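Local coordinates for protein putidaredoxin reductase (Pseudomonas putida, PDB 1Q1R) that uses flavin-adenine dinucleotide to pass electrons, probably from NADH, to putidaredoxin, the ferredoxin that serves the cytochrome P450cam monooxygenase, at residues A[270-275]-A[306-311]; A[286-291]-A[297-302]; A[326-331]-A[381-386]. All blocks are in the same frame, centred on the assembly; numbering follows the deposited sequence.

Interaction 1: residues A[270-275]-A[306-311]; sequences EHMQTS and LEQARK
Lys311 reaches from helix 302-316 to the loop residue Glu270 and donates from its ammonium to the backbone carbonyl, NZ of Lys311 lying 2.9 Å from O of Glu270. The approach is bent, with a C=O...donor angle of 137° and the nitrogen tilted 27° from the carbonyl plane. The lysine gets there by full extension: CG is anti to the backbone N (chi1 -176°), and the three torsions beyond it are all close to 180°, which carries the ammonium as far from the helix as the chain allows.

Met272 uses the flank of that extended chain. Its sulfur lies against the lysine methylenes, SD of Met272 being 3.5 Å from CD of Lys311, while the two side chains cross obliquely. The methionine is bent at chi2 and chi3, and this folding turns its methyl back toward the helix, where CE of Met272 meets CB of Gln308 at 3.6 Å. Thus one flexible thioether bridges two residues a single helical turn apart, and it meets the lysine through its sulfur and the glutamine through its methyl, in both cases against aliphatic carbon.

Further out, Met272 also packs on Ile312 and Ile315 of the same helix, and its backbone is hydrogen-bonded to Ala281 of strand 279-281. The loop is further shaped by Asn269, whose side-chain oxygen accepts from the backbone N of both His271 and Gln273. On the helix, Lys311 N donates to Glu307 O (3.0 Å), as expected within a helix.

The contact therefore divides its chemistry: a buried methionine fills the interior side, and toward the more exposed Glu270 a positive charge is directed at a main-chain oxygen. Such a bond depends on the backbone position at Glu270, not on its carboxylate, so the pairing is one of ion to dipole.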
loop_
_atom_site.group_PDB
_atom_site.type_symbol
_atom_site.label_atom_id
_atom_site.label_comp_id
_atom_site.label_asym_id
_atom_site.label_seq_id
_atom_site.Cartn_x
_atom_site.Cartn_y
_atom_site.Cartn_z
ATOM N N GLU A 270 -14.440 -15.352 4.220
ATOM C CA GLU A 270 -14.424 -15.565 2.781
ATOM C C GLU A 270 -15.481 -14.743 2.056
ATOM O O GLU A 270 -15.375 -14.516 0.854
ATOM C CB GLU A 270 -14.596 -17.057 2.454
ATOM C CG GLU A 270 -15.902 -17.688 2.929
ATOM C CD GLU A 270 -15.947 -17.950 4.431
ATOM O OE1 GLU A 270 -16.981 -18.466 4.909
ATOM O OE2 GLU A 270 -14.956 -17.648 5.135
ATOM N N HIS A 271 -16.497 -14.293 2.784
ATOM C CA HIS A 271 -17.545 -13.483 2.172
ATOM C C HIS A 271 -17.378 -11.994 2.469
ATOM O O HIS A 271 -18.318 -11.213 2.313
ATOM C CB HIS A 271 -18.924 -13.952 2.628
ATOM C CG HIS A 271 -19.249 -15.348 2.204
ATOM N ND1 HIS A 271 -18.839 -16.457 2.914
ATOM C CD2 HIS A 271 -19.904 -15.818 1.115
ATOM C CE1 HIS A 271 -19.227 -17.549 2.280
ATOM N NE2 HIS A 271 -19.875 -17.190 1.186
ATOM N N MET A 272 -16.173 -11.618 2.894
ATOM C CA MET A 272 -15.838 -10.229 3.199
ATOM C C MET A 272 -16.523 -9.702 4.459
ATOM O O MET A 272 -16.331 -8.544 4.835
ATOM C CB MET A 272 -16.193 -9.325 2.011
ATOM C CG MET A 272 -15.578 -9.749 0.672
ATOM S SD MET A 272 -13.792 -10.042 0.749
ATOM C CE MET A 272 -13.157 -8.349 0.793
ATOM N N GLN A 273 -17.307 -10.556 5.112
ATOM C CA GLN A 273 -18.030 -10.170 6.323
ATOM C C GLN A 273 -17.168 -10.169 7.579
ATOM O O GLN A 273 -16.260 -10.984 7.725
ATOM C CB GLN A 273 -19.207 -11.118 6.555
ATOM C CG GLN A 273 -20.172 -11.236 5.393
ATOM C CD GLN A 273 -21.211 -12.320 5.621
ATOM O OE1 GLN A 273 -22.005 -12.245 6.556
ATOM N NE2 GLN A 273 -21.202 -13.336 4.769
ATOM N N THR A 274 -17.463 -9.246 8.490
ATOM C CA THR A 274 -16.745 -9.162 9.758
ATOM C C THR A 274 -17.523 -10.048 10.731
ATOM O O THR A 274 -18.368 -10.836 10.311
ATOM C CB THR A 274 -16.748 -7.729 10.319
ATOM O OG1 THR A 274 -18.093 -7.353 10.641
ATOM C CG2 THR A 274 -16.189 -6.750 9.297
ATOM N N SER A 275 -17.250 -9.912 12.024
ATOM C CA SER A 275 -17.954 -10.702 13.030
ATOM C C SER A 275 -19.452 -10.469 12.874
ATOM O O SER A 275 -20.270 -11.307 13.259
ATOM C CB SER A 275 -17.520 -10.279 14.434
ATOM O OG SER A 275 -16.109 -10.302 14.560
ATOM N N LEU A 306 -8.524 -3.165 -5.128
ATOM C CA LEU A 306 -9.383 -3.383 -6.285
ATOM C C LEU A 306 -10.040 -4.765 -6.222
ATOM O O LEU A 306 -11.258 -4.890 -6.372
ATOM C CB LEU A 306 -8.573 -3.240 -7.577
ATOM C CG LEU A 306 -7.968 -1.853 -7.834
ATOM C CD1 LEU A 306 -7.094 -1.874 -9.093
ATOM C CD2 LEU A 306 -9.086 -0.838 -7.983
ATOM N N GLU A 307 -9.229 -5.792 -5.990
ATOM C CA GLU A 307 -9.731 -7.160 -5.912
ATOM C C GLU A 307 -10.791 -7.298 -4.821
ATOM O O GLU A 307 -11.893 -7.787 -5.076
ATOM C CB GLU A 307 -8.574 -8.131 -5.653
ATOM C CG GLU A 307 -9.010 -9.570 -5.383
ATOM C CD GLU A 307 -7.841 -10.530 -5.248
ATOM O OE1 GLU A 307 -6.816 -10.150 -4.645
ATOM O OE2 GLU A 307 -7.951 -11.675 -5.731
ATOM N N GLN A 308 -10.466 -6.848 -3.611
ATOM C CA GLN A 308 -11.408 -6.934 -2.503
ATOM C C GLN A 308 -12.670 -6.109 -2.739
ATOM O O GLN A 308 -13.776 -6.552 -2.431
ATOM C CB GLN A 308 -10.735 -6.503 -1.193
ATOM C CG GLN A 308 -9.656 -7.464 -0.729
ATOM C CD GLN A 308 -9.172 -7.198 0.690
ATOM O OE1 GLN A 308 -8.250 -7.857 1.170
ATOM N NE2 GLN A 308 -9.795 -6.239 1.367
ATOM N N ALA A 309 -12.509 -4.913 -3.294
ATOM C CA ALA A 309 -13.654 -4.047 -3.557
ATOM C C ALA A 309 -14.580 -4.661 -4.607
ATOM O O ALA A 309 -15.803 -4.543 -4.520
ATOM C CB ALA A 309 -13.174 -2.670 -4.014
ATOM N N ARG A 310 -13.996 -5.311 -5.604
ATOM C CA ARG A 310 -14.794 -5.936 -6.648
ATOM C C ARG A 310 -15.531 -7.168 -6.120
ATOM O O ARG A 310 -16.652 -7.456 -6.539
ATOM C CB ARG A 310 -13.899 -6.288 -7.842
ATOM C CG ARG A 310 -13.600 -5.061 -8.691
ATOM C CD ARG A 310 -12.324 -5.163 -9.510
ATOM N NE ARG A 310 -12.062 -3.894 -10.190
ATOM C CZ ARG A 310 -10.947 -3.608 -10.855
ATOM N NH1 ARG A 310 -9.970 -4.503 -10.940
ATOM N NH2 ARG A 310 -10.809 -2.421 -11.437
ATOM N N LYS A 311 -14.908 -7.873 -5.182
ATOM C CA LYS A 311 -15.509 -9.060 -4.593
ATOM C C LYS A 311 -16.736 -8.663 -3.771
ATOM O O LYS A 311 -17.775 -9.327 -3.830
ATOM C CB LYS A 311 -14.488 -9.778 -3.708
ATOM C CG LYS A 311 -14.981 -11.090 -3.111
ATOM C CD LYS A 311 -13.876 -11.777 -2.328
ATOM C CE LYS A 311 -14.352 -13.095 -1.724
ATOM N NZ LYS A 311 -13.267 -13.794 -0.970
#

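Interaction 2: residues A[286-291]-A[297-302]; sequences ARFHSQ and VRIESV. With FAD (flavin-adenine dinucleotide), chain C.
Two arginines of like charge cross at about a right angle here, with NH2 of Arg287 only 4.2 Å from NE of Arg298. Their guanidinium planes are 89° apart, and CB of Arg298 sits over one face of the Arg287 group, 3.5 Å from its NH2. The closeness is consistent with a shared acceptor: both NE atoms donate to the carbonyl of Asn264. Arg298 bends at chi3 (62°), and its NH1 forms a salt bridge with OE2 of Glu300 at 2.7 Å, using that oxygen's anti lone pair. With alanine at position Arg287, CB of Arg298 would probably be uncovered and the Asn264 carbonyl left with one donor fewer.

Beneath the side chains, Phe288 and Val297 form an antiparallel hydrogen-bonded pair, with N of Phe288 2.8 Å from O of Val297 and a matching bond returning. Along with this pairing, CG2 of Val297 makes a CH-pi contact over the Phe288 ring, 3.9 Å from its centroid, while CD1 of Ile299 meets the ring edge. Beyond the pair a water takes over, linking O of Ala286 to N of Ile299.

Strand 286-290 lies between 266-267, parallel to it, and its hairpin partner 295-298, and lays Phe288 on Asn304 and Gln308 of helix 302-316. That helix starts where N of Val302 donates to O2 of the flavin, 2.8 Å away.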
loop_
_atom_site.group_PDB
_atom_site.type_symbol
_atom_site.label_atom_id
_atom_site.label_comp_id
_atom_site.label_asym_id
_atom_site.label_seq_id
_atom_site.Cartn_x
_atom_site.Cartn_y
_atom_site.Cartn_z
ATOM N N ALA A 286 -8.310 -4.428 6.101
ATOM C CA ALA A 286 -8.818 -5.791 6.203
ATOM C C ALA A 286 -7.814 -6.924 6.346
ATOM O O ALA A 286 -6.884 -7.062 5.548
ATOM C CB ALA A 286 -9.738 -6.074 5.014
ATOM N N ARG A 287 -8.009 -7.734 7.384
ATOM C CA ARG A 287 -7.168 -8.902 7.602
ATOM C C ARG A 287 -8.032 -10.072 7.146
ATOM O O ARG A 287 -9.093 -10.329 7.710
ATOM C CB ARG A 287 -6.795 -9.068 9.076
ATOM C CG ARG A 287 -6.034 -10.369 9.350
ATOM C CD ARG A 287 -5.280 -10.304 10.652
ATOM N NE ARG A 287 -4.228 -9.295 10.593
ATOM C CZ ARG A 287 -3.084 -9.444 9.936
ATOM N NH1 ARG A 287 -2.832 -10.568 9.281
ATOM N NH2 ARG A 287 -2.190 -8.466 9.933
ATOM N N PHE A 288 -7.585 -10.765 6.108
ATOM C CA PHE A 288 -8.345 -11.879 5.562
ATOM C C PHE A 288 -7.504 -13.144 5.473
ATOM O O PHE A 288 -6.282 -13.108 5.613
ATOM C CB PHE A 288 -8.861 -11.506 4.174
ATOM C CG PHE A 288 -7.770 -11.323 3.152
ATOM C CD1 PHE A 288 -7.449 -12.349 2.267
ATOM C CD2 PHE A 288 -7.050 -10.130 3.085
ATOM C CE1 PHE A 288 -6.427 -12.187 1.327
ATOM C CE2 PHE A 288 -6.024 -9.960 2.147
ATOM C CZ PHE A 288 -5.717 -10.989 1.270
ATOM N N HIS A 289 -8.168 -14.266 5.233
ATOM C CA HIS A 289 -7.467 -15.535 5.120
ATOM C C HIS A 289 -7.117 -15.838 3.668
ATOM O O HIS A 289 -7.994 -15.947 2.814
ATOM C CB HIS A 289 -8.315 -16.668 5.708
ATOM C CG HIS A 289 -7.656 -18.011 5.636
ATOM N ND1 HIS A 289 -7.760 -18.832 4.535
ATOM C CD2 HIS A 289 -6.841 -18.650 6.508
ATOM C CE1 HIS A 289 -7.033 -19.919 4.730
ATOM N NE2 HIS A 289 -6.466 -19.833 5.920
ATOM N N SER A 290 -5.825 -15.944 3.390
ATOM C CA SER A 290 -5.368 -16.258 2.044
ATOM C C SER A 290 -5.354 -17.771 1.906
ATOM O O SER A 290 -4.598 -18.446 2.596
ATOM C CB SER A 290 -3.955 -15.729 1.816
ATOM O OG SER A 290 -3.424 -16.227 0.597
ATOM N N GLN A 291 -6.193 -18.307 1.029
ATOM C CA GLN A 291 -6.223 -19.752 0.838
ATOM C C GLN A 291 -4.999 -20.168 0.033
ATOM O O GLN A 291 -4.503 -21.286 0.161
ATOM C CB GLN A 291 -7.522 -20.172 0.138
ATOM C CG GLN A 291 -7.872 -19.353 -1.084
ATOM C CD GLN A 291 -9.352 -19.434 -1.427
ATOM O OE1 GLN A 291 -9.893 -20.519 -1.660
ATOM N NE2 GLN A 291 -10.018 -18.278 -1.457
ATOM N N VAL A 297 -3.670 -12.693 6.470
ATOM C CA VAL A 297 -2.790 -11.593 6.096
ATOM C C VAL A 297 -3.584 -10.303 5.942
ATOM O O VAL A 297 -4.809 -10.328 5.863
ATOM C CB VAL A 297 -2.100 -11.875 4.745
ATOM C CG1 VAL A 297 -1.368 -13.208 4.792
ATOM C CG2 VAL A 297 -3.138 -11.883 3.627
ATOM N N ARG A 298 -2.873 -9.178 5.921
ATOM C CA ARG A 298 -3.483 -7.867 5.707
ATOM C C ARG A 298 -2.579 -7.219 4.661
ATOM O O ARG A 298 -1.384 -7.035 4.889
ATOM C CB ARG A 298 -3.506 -7.017 6.987
ATOM C CG ARG A 298 -4.202 -5.652 6.771
ATOM C CD ARG A 298 -4.456 -4.903 8.073
ATOM N NE ARG A 298 -3.211 -4.577 8.757
ATOM C CZ ARG A 298 -2.351 -3.655 8.341
ATOM N NH1 ARG A 298 -2.603 -2.958 7.240
ATOM N NH2 ARG A 298 -1.232 -3.445 9.016
ATOM N N ILE A 299 -3.140 -6.884 3.510
ATOM C CA ILE A 299 -2.332 -6.315 2.442
ATOM C C ILE A 299 -2.626 -4.854 2.147
ATOM O O ILE A 299 -3.779 -4.442 2.073
ATOM C CB ILE A 299 -2.499 -7.149 1.147
ATOM C CG1 ILE A 299 -2.086 -8.599 1.426
ATOM C CG2 ILE A 299 -1.654 -6.563 0.017
ATOM C CD1 ILE A 299 -2.094 -9.486 0.209
ATOM N N GLU A 300 -1.561 -4.080 1.974
ATOM C CA GLU A 300 -1.668 -2.658 1.677
ATOM C C GLU A 300 -1.220 -2.415 0.237
ATOM O O GLU A 300 -0.047 -2.157 -0.009
ATOM C CB GLU A 300 -0.777 -1.859 2.644
ATOM C CG GLU A 300 -1.252 -1.875 4.098
ATOM C CD GLU A 300 -0.164 -1.463 5.092
ATOM O OE1 GLU A 300 0.861 -0.881 4.674
ATOM O OE2 GLU A 300 -0.342 -1.716 6.300
ATOM N N SER A 301 -2.146 -2.507 -0.716
ATOM C CA SER A 301 -1.793 -2.279 -2.114
ATOM C C SER A 301 -3.011 -1.906 -2.943
ATOM O O SER A 301 -4.154 -2.140 -2.542
ATOM C CB SER A 301 -1.164 -3.537 -2.727
ATOM O OG SER A 301 -2.174 -4.460 -3.118
ATOM N N VAL A 302 -2.762 -1.329 -4.112
ATOM C CA VAL A 302 -3.844 -0.957 -5.005
ATOM C C VAL A 302 -4.519 -2.223 -5.533
ATOM O O VAL A 302 -5.739 -2.355 -5.472
ATOM C CB VAL A 302 -3.328 -0.106 -6.191
ATOM C CG1 VAL A 302 -4.372 -0.065 -7.307
ATOM C CG2 VAL A 302 -3.021 1.310 -5.710
HETATM P PA FAD C . -7.046 4.721 2.566
HETATM O O1A FAD C . -6.315 5.024 3.819
HETATM O O2A FAD C . -6.491 5.218 1.286
HETATM O O5B FAD C . -8.554 5.246 2.687
HETATM C C5B FAD C . -9.285 5.169 3.916
HETATM C C4B FAD C . -10.033 6.497 4.132
HETATM O O4B FAD C . -11.080 6.320 5.153
HETATM C C3B FAD C . -9.089 7.577 4.681
HETATM O O3B FAD C . -9.441 8.844 4.109
HETATM C C2B FAD C . -9.404 7.590 6.156
HETATM O O2B FAD C . -9.119 8.876 6.716
HETATM C C1B FAD C . -10.901 7.355 6.144
HETATM N N9A FAD C . -11.471 6.985 7.469
HETATM C C8A FAD C . -10.948 6.128 8.364
HETATM N N7A FAD C . -11.745 6.080 9.439
HETATM C C5A FAD C . -12.769 6.902 9.224
HETATM C C6A FAD C . -13.890 7.266 9.973
HETATM N N6A FAD C . -14.083 6.753 11.186
HETATM N N1A FAD C . -14.775 8.154 9.456
HETATM C C2A FAD C . -14.587 8.687 8.241
HETATM N N3A FAD C . -13.515 8.353 7.508
HETATM C C4A FAD C . -12.599 7.470 7.976
HETATM N N1 FAD C . -0.003 0.605 -3.698
HETATM C C2 FAD C . 0.406 -0.070 -4.855
HETATM O O2 FAD C . -0.121 -1.139 -5.161
HETATM N N3 FAD C . 1.410 0.490 -5.664
HETATM C C4 FAD C . 1.996 1.729 -5.313
HETATM O O4 FAD C . 2.841 2.228 -6.053
HETATM C C4X FAD C . 1.586 2.402 -4.150
HETATM N N5 FAD C . 2.107 3.622 -3.829
HETATM C C5X FAD C . 1.679 4.336 -2.747
HETATM C C6 FAD C . 2.225 5.606 -2.469
HETATM C C7 FAD C . 1.764 6.356 -1.363
HETATM C C7M FAD C . 2.402 7.725 -1.062
HETATM C C8 FAD C . 0.741 5.831 -0.533
HETATM C C8M FAD C . 0.195 6.628 0.662
HETATM C C9 FAD C . 0.198 4.564 -0.811
HETATM C C9A FAD C . 0.663 3.813 -1.912
HETATM N N10 FAD C . 0.116 2.537 -2.217
HETATM C C10 FAD C . 0.581 1.835 -3.348
HETATM C "C1'" FAD C . -0.936 1.934 -1.343
HETATM C "C2'" FAD C . -2.320 2.084 -1.980
HETATM O "O2'" FAD C . -2.497 3.441 -2.399
HETATM C "C3'" FAD C . -3.430 1.689 -0.989
HETATM O "O3'" FAD C . -3.174 0.365 -0.503
HETATM C "C4'" FAD C . -4.805 1.733 -1.668
HETATM O "O4'" FAD C . -5.054 3.052 -2.158
HETATM C "C5'" FAD C . -5.942 1.340 -0.708
HETATM O "O5'" FAD C . -6.182 2.343 0.294
HETATM P P FAD C . -7.525 2.240 1.187
HETATM O O1P FAD C . -8.630 2.867 0.432
HETATM O O2P FAD C . -7.683 0.829 1.604
HETATM O O3P FAD C . -7.179 3.104 2.517
HETATM O O HOH W 1 -5.883 -6.407 3.229
#

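Interaction 3: residues A[326-331]-A[381-386]; sequences APWFWS and VEFNQS. With FAD (flavin-adenine dinucleotide), chain C.
The nearest CA atoms of 326-331 and 381-386, those of Trp328 on strand 328-333 and Phe383 on helix 380-391, are 9.8 Å apart, so large side chains must span the gap. Two rings do so. The phenyl edge of Phe383 points toward the face of the Trp328 indole in an offset edge-to-face pair, the planes inclined at 63° and the centroid of the indole's six-membered ring 5.5 Å from that of the phenyl. CZ of Phe383 leads, meeting CE3 of Trp328 at 3.5 Å and then CB of Trp328 at 3.8 Å. With CG anti to its backbone N (chi1 174°), Phe383 projects its ring away from the helix to bring CZ there.

Each aromatic has further company: Trp328 engages Lys387 in a cation-pi contact and packs on Pro303, while Phe383 rests on Lys339 and Val341 of strand 336-342. Within the helix, O of Glu382 accepts from both OG and N of Ser386, which reach it from opposite faces of the carbonyl plane.

Farther along the strand, Trp330 turns to the cofactor and lays one indole face over the flavin, N3 of FAD standing 3.3 Å above the ring plane. The strand thus carries aromatic contacts to both a helix and the isoalloxazine, but the helix contact itself is apolar, resting on van der Waals and aromatic packing.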
loop_
_atom_site.group_PDB
_atom_site.type_symbol
_atom_site.label_atom_id
_atom_site.label_comp_id
_atom_site.label_asym_id
_atom_site.label_seq_id
_atom_site.Cartn_x
_atom_site.Cartn_y
_atom_site.Cartn_z
ATOM N N ALA A 326 -3.321 -14.151 -7.038
ATOM C CA ALA A 326 -2.093 -13.972 -6.277
ATOM C C ALA A 326 -1.953 -12.482 -5.975
ATOM O O ALA A 326 -2.256 -11.646 -6.818
ATOM C CB ALA A 326 -0.893 -14.457 -7.086
ATOM N N PRO A 327 -1.509 -12.133 -4.762
ATOM C CA PRO A 327 -1.356 -10.710 -4.443
ATOM C C PRO A 327 -0.141 -10.122 -5.157
ATOM O O PRO A 327 0.861 -10.810 -5.365
ATOM C CB PRO A 327 -1.189 -10.715 -2.929
ATOM C CG PRO A 327 -0.464 -12.010 -2.683
ATOM C CD PRO A 327 -1.212 -12.972 -3.587
ATOM N N TRP A 328 -0.237 -8.859 -5.555
ATOM C CA TRP A 328 0.881 -8.205 -6.221
ATOM C C TRP A 328 0.836 -6.699 -6.031
ATOM O O TRP A 328 -0.179 -6.140 -5.601
ATOM C CB TRP A 328 0.910 -8.530 -7.724
ATOM C CG TRP A 328 -0.194 -7.918 -8.539
ATOM C CD1 TRP A 328 -1.464 -8.392 -8.685
ATOM C CD2 TRP A 328 -0.117 -6.720 -9.329
ATOM N NE1 TRP A 328 -2.184 -7.568 -9.518
ATOM C CE2 TRP A 328 -1.382 -6.534 -9.926
ATOM C CE3 TRP A 328 0.899 -5.788 -9.588
ATOM C CZ2 TRP A 328 -1.663 -5.450 -10.771
ATOM C CZ3 TRP A 328 0.623 -4.711 -10.425
ATOM C CH2 TRP A 328 -0.651 -4.551 -11.007
ATOM N N PHE A 329 1.956 -6.054 -6.328
ATOM C CA PHE A 329 2.051 -4.608 -6.227
ATOM C C PHE A 329 3.269 -4.170 -7.021
ATOM O O PHE A 329 4.013 -5.007 -7.541
ATOM C CB PHE A 329 2.136 -4.167 -4.757
ATOM C CG PHE A 329 3.472 -4.387 -4.118
ATOM C CD1 PHE A 329 4.433 -3.378 -4.121
ATOM C CD2 PHE A 329 3.770 -5.594 -3.495
ATOM C CE1 PHE A 329 5.670 -3.567 -3.510
ATOM C CE2 PHE A 329 5.004 -5.795 -2.881
ATOM C CZ PHE A 329 5.957 -4.779 -2.888
ATOM N N TRP A 330 3.458 -2.864 -7.137
ATOM C CA TRP A 330 4.575 -2.339 -7.895
ATOM C C TRP A 330 5.179 -1.137 -7.193
ATOM O O TRP A 330 4.619 -0.615 -6.228
ATOM C CB TRP A 330 4.113 -1.937 -9.304
ATOM C CG TRP A 330 3.370 -0.614 -9.367
ATOM C CD1 TRP A 330 3.894 0.607 -9.695
ATOM C CD2 TRP A 330 1.980 -0.393 -9.093
ATOM N NE1 TRP A 330 2.914 1.574 -9.644
ATOM C CE2 TRP A 330 1.731 0.989 -9.276
ATOM C CE3 TRP A 330 0.919 -1.227 -8.708
ATOM C CZ2 TRP A 330 0.463 1.557 -9.094
ATOM C CZ3 TRP A 330 -0.345 -0.661 -8.526
ATOM C CH2 TRP A 330 -0.559 0.720 -8.719
ATOM N N SER A 331 6.334 -0.718 -7.690
ATOM C CA SER A 331 7.047 0.431 -7.161
ATOM C C SER A 331 7.790 1.052 -8.328
ATOM O O SER A 331 8.271 0.343 -9.214
ATOM C CB SER A 331 8.037 -0.001 -6.074
ATOM O OG SER A 331 8.794 1.102 -5.598
ATOM N N VAL A 381 6.949 -9.168 -18.765
ATOM C CA VAL A 381 6.473 -10.453 -19.256
ATOM C C VAL A 381 6.692 -11.554 -18.225
ATOM O O VAL A 381 5.772 -12.326 -17.930
ATOM C CB VAL A 381 7.162 -10.847 -20.581
ATOM C CG1 VAL A 381 6.644 -12.202 -21.051
ATOM C CG2 VAL A 381 6.890 -9.783 -21.639
ATOM N N GLU A 382 7.896 -11.632 -17.669
ATOM C CA GLU A 382 8.158 -12.656 -16.668
ATOM C C GLU A 382 7.289 -12.398 -15.439
ATOM O O GLU A 382 6.978 -13.320 -14.685
ATOM C CB GLU A 382 9.645 -12.691 -16.290
ATOM C CG GLU A 382 10.567 -12.958 -17.485
ATOM C CD GLU A 382 11.938 -13.492 -17.093
ATOM O OE1 GLU A 382 12.454 -13.117 -16.017
ATOM O OE2 GLU A 382 12.509 -14.283 -17.879
ATOM N N PHE A 383 6.884 -11.147 -15.238
ATOM C CA PHE A 383 6.018 -10.831 -14.106
ATOM C C PHE A 383 4.646 -11.463 -14.356
ATOM O O PHE A 383 4.109 -12.184 -13.513
ATOM C CB PHE A 383 5.860 -9.318 -13.940
ATOM C CG PHE A 383 4.863 -8.936 -12.886
ATOM C CD1 PHE A 383 5.117 -9.202 -11.543
ATOM C CD2 PHE A 383 3.647 -8.358 -13.238
ATOM C CE1 PHE A 383 4.171 -8.903 -10.565
ATOM C CE2 PHE A 383 2.694 -8.056 -12.269
ATOM C CZ PHE A 383 2.958 -8.331 -10.929
ATOM N N ASN A 384 4.079 -11.190 -15.524
ATOM C CA ASN A 384 2.778 -11.753 -15.868
ATOM C C ASN A 384 2.836 -13.278 -15.839
ATOM O O ASN A 384 1.926 -13.936 -15.336
ATOM C CB ASN A 384 2.343 -11.264 -17.249
ATOM C CG ASN A 384 1.755 -9.864 -17.214
ATOM O OD1 ASN A 384 1.660 -9.190 -18.243
ATOM N ND2 ASN A 384 1.338 -9.427 -16.031
ATOM N N GLN A 385 3.916 -13.843 -16.365
ATOM C CA GLN A 385 4.061 -15.293 -16.373
ATOM C C GLN A 385 4.181 -15.831 -14.951
ATOM O O GLN A 385 3.675 -16.910 -14.647
ATOM C CB GLN A 385 5.287 -15.701 -17.198
ATOM C CG GLN A 385 5.191 -15.292 -18.657
ATOM C CD GLN A 385 6.462 -15.570 -19.434
ATOM O OE1 GLN A 385 7.552 -15.170 -19.025
ATOM N NE2 GLN A 385 6.327 -16.251 -20.569
ATOM N N SER A 386 4.840 -15.072 -14.081
ATOM C CA SER A 386 5.019 -15.491 -12.695
ATOM C C SER A 386 3.705 -15.500 -11.916
ATOM O O SER A 386 3.536 -16.299 -10.996
ATOM C CB SER A 386 6.041 -14.595 -11.989
ATOM O OG SER A 386 7.334 -14.761 -12.552
HETATM P PA FAD C . -7.046 4.721 2.566
HETATM O O1A FAD C . -6.315 5.024 3.819
HETATM O O2A FAD C . -6.491 5.218 1.286
HETATM O O5B FAD C . -8.554 5.246 2.687
HETATM C C5B FAD C . -9.285 5.169 3.916
HETATM C C4B FAD C . -10.033 6.497 4.132
HETATM O O4B FAD C . -11.080 6.320 5.153
HETATM C C3B FAD C . -9.089 7.577 4.681
HETATM O O3B FAD C . -9.441 8.844 4.109
HETATM C C2B FAD C . -9.404 7.590 6.156
HETATM O O2B FAD C . -9.119 8.876 6.716
HETATM C C1B FAD C . -10.901 7.355 6.144
HETATM N N9A FAD C . -11.471 6.985 7.469
HETATM C C8A FAD C . -10.948 6.128 8.364
HETATM N N7A FAD C . -11.745 6.080 9.439
HETATM C C5A FAD C . -12.769 6.902 9.224
HETATM C C6A FAD C . -13.890 7.266 9.973
HETATM N N6A FAD C . -14.083 6.753 11.186
HETATM N N1A FAD C . -14.775 8.154 9.456
HETATM C C2A FAD C . -14.587 8.687 8.241
HETATM N N3A FAD C . -13.515 8.353 7.508
HETATM C C4A FAD C . -12.599 7.470 7.976
HETATM N N1 FAD C . -0.003 0.605 -3.698
HETATM C C2 FAD C . 0.406 -0.070 -4.855
HETATM O O2 FAD C . -0.121 -1.139 -5.161
HETATM N N3 FAD C . 1.410 0.490 -5.664
HETATM C C4 FAD C . 1.996 1.729 -5.313
HETATM O O4 FAD C . 2.841 2.228 -6.053
HETATM C C4X FAD C . 1.586 2.402 -4.150
HETATM N N5 FAD C . 2.107 3.622 -3.829
HETATM C C5X FAD C . 1.679 4.336 -2.747
HETATM C C6 FAD C . 2.225 5.606 -2.469
HETATM C C7 FAD C . 1.764 6.356 -1.363
HETATM C C7M FAD C . 2.402 7.725 -1.062
HETATM C C8 FAD C . 0.741 5.831 -0.533
HETATM C C8M FAD C . 0.195 6.628 0.662
HETATM C C9 FAD C . 0.198 4.564 -0.811
HETATM C C9A FAD C . 0.663 3.813 -1.912
HETATM N N10 FAD C . 0.116 2.537 -2.217
HETATM C C10 FAD C . 0.581 1.835 -3.348
HETATM C "C1'" FAD C . -0.936 1.934 -1.343
HETATM C "C2'" FAD C . -2.320 2.084 -1.980
HETATM O "O2'" FAD C . -2.497 3.441 -2.399
HETATM C "C3'" FAD C . -3.430 1.689 -0.989
HETATM O "O3'" FAD C . -3.174 0.365 -0.503
HETATM C "C4'" FAD C . -4.805 1.733 -1.668
HETATM O "O4'" FAD C . -5.054 3.052 -2.158
HETATM C "C5'" FAD C . -5.942 1.340 -0.708
HETATM O "O5'" FAD C . -6.182 2.343 0.294
HETATM P P FAD C . -7.525 2.240 1.187
HETATM O O1P FAD C . -8.630 2.867 0.432
HETATM O O2P FAD C . -7.683 0.829 1.604
HETATM O O3P FAD C . -7.179 3.104 2.517
#

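Interactions 1 and 2 hold parts of one region: helix 302-316 is the next element after strand 295-298, interaction 2 is nested in the chain loop closed by interaction 1, and Gln308 of the first packs on Ala286 and Phe288 of the second. Interaction 3 belongs to the C-terminal part of the reductase and meets interaction 2 where Pro327 packs on Ile299 and Trp330 on Val302; both touch the flavin. All three are partly buried: Met272 and Phe383 are buried, Glu270 is exposed, and interaction 2 lies nearest the chain centre. Their chemistry differs: a lysine-to-carbonyl bond beside a methionine in 270-275/306-311, backbone pairing with clustered arginines in 286-291/297-302, and a purely aromatic meeting in 326-331/381-386.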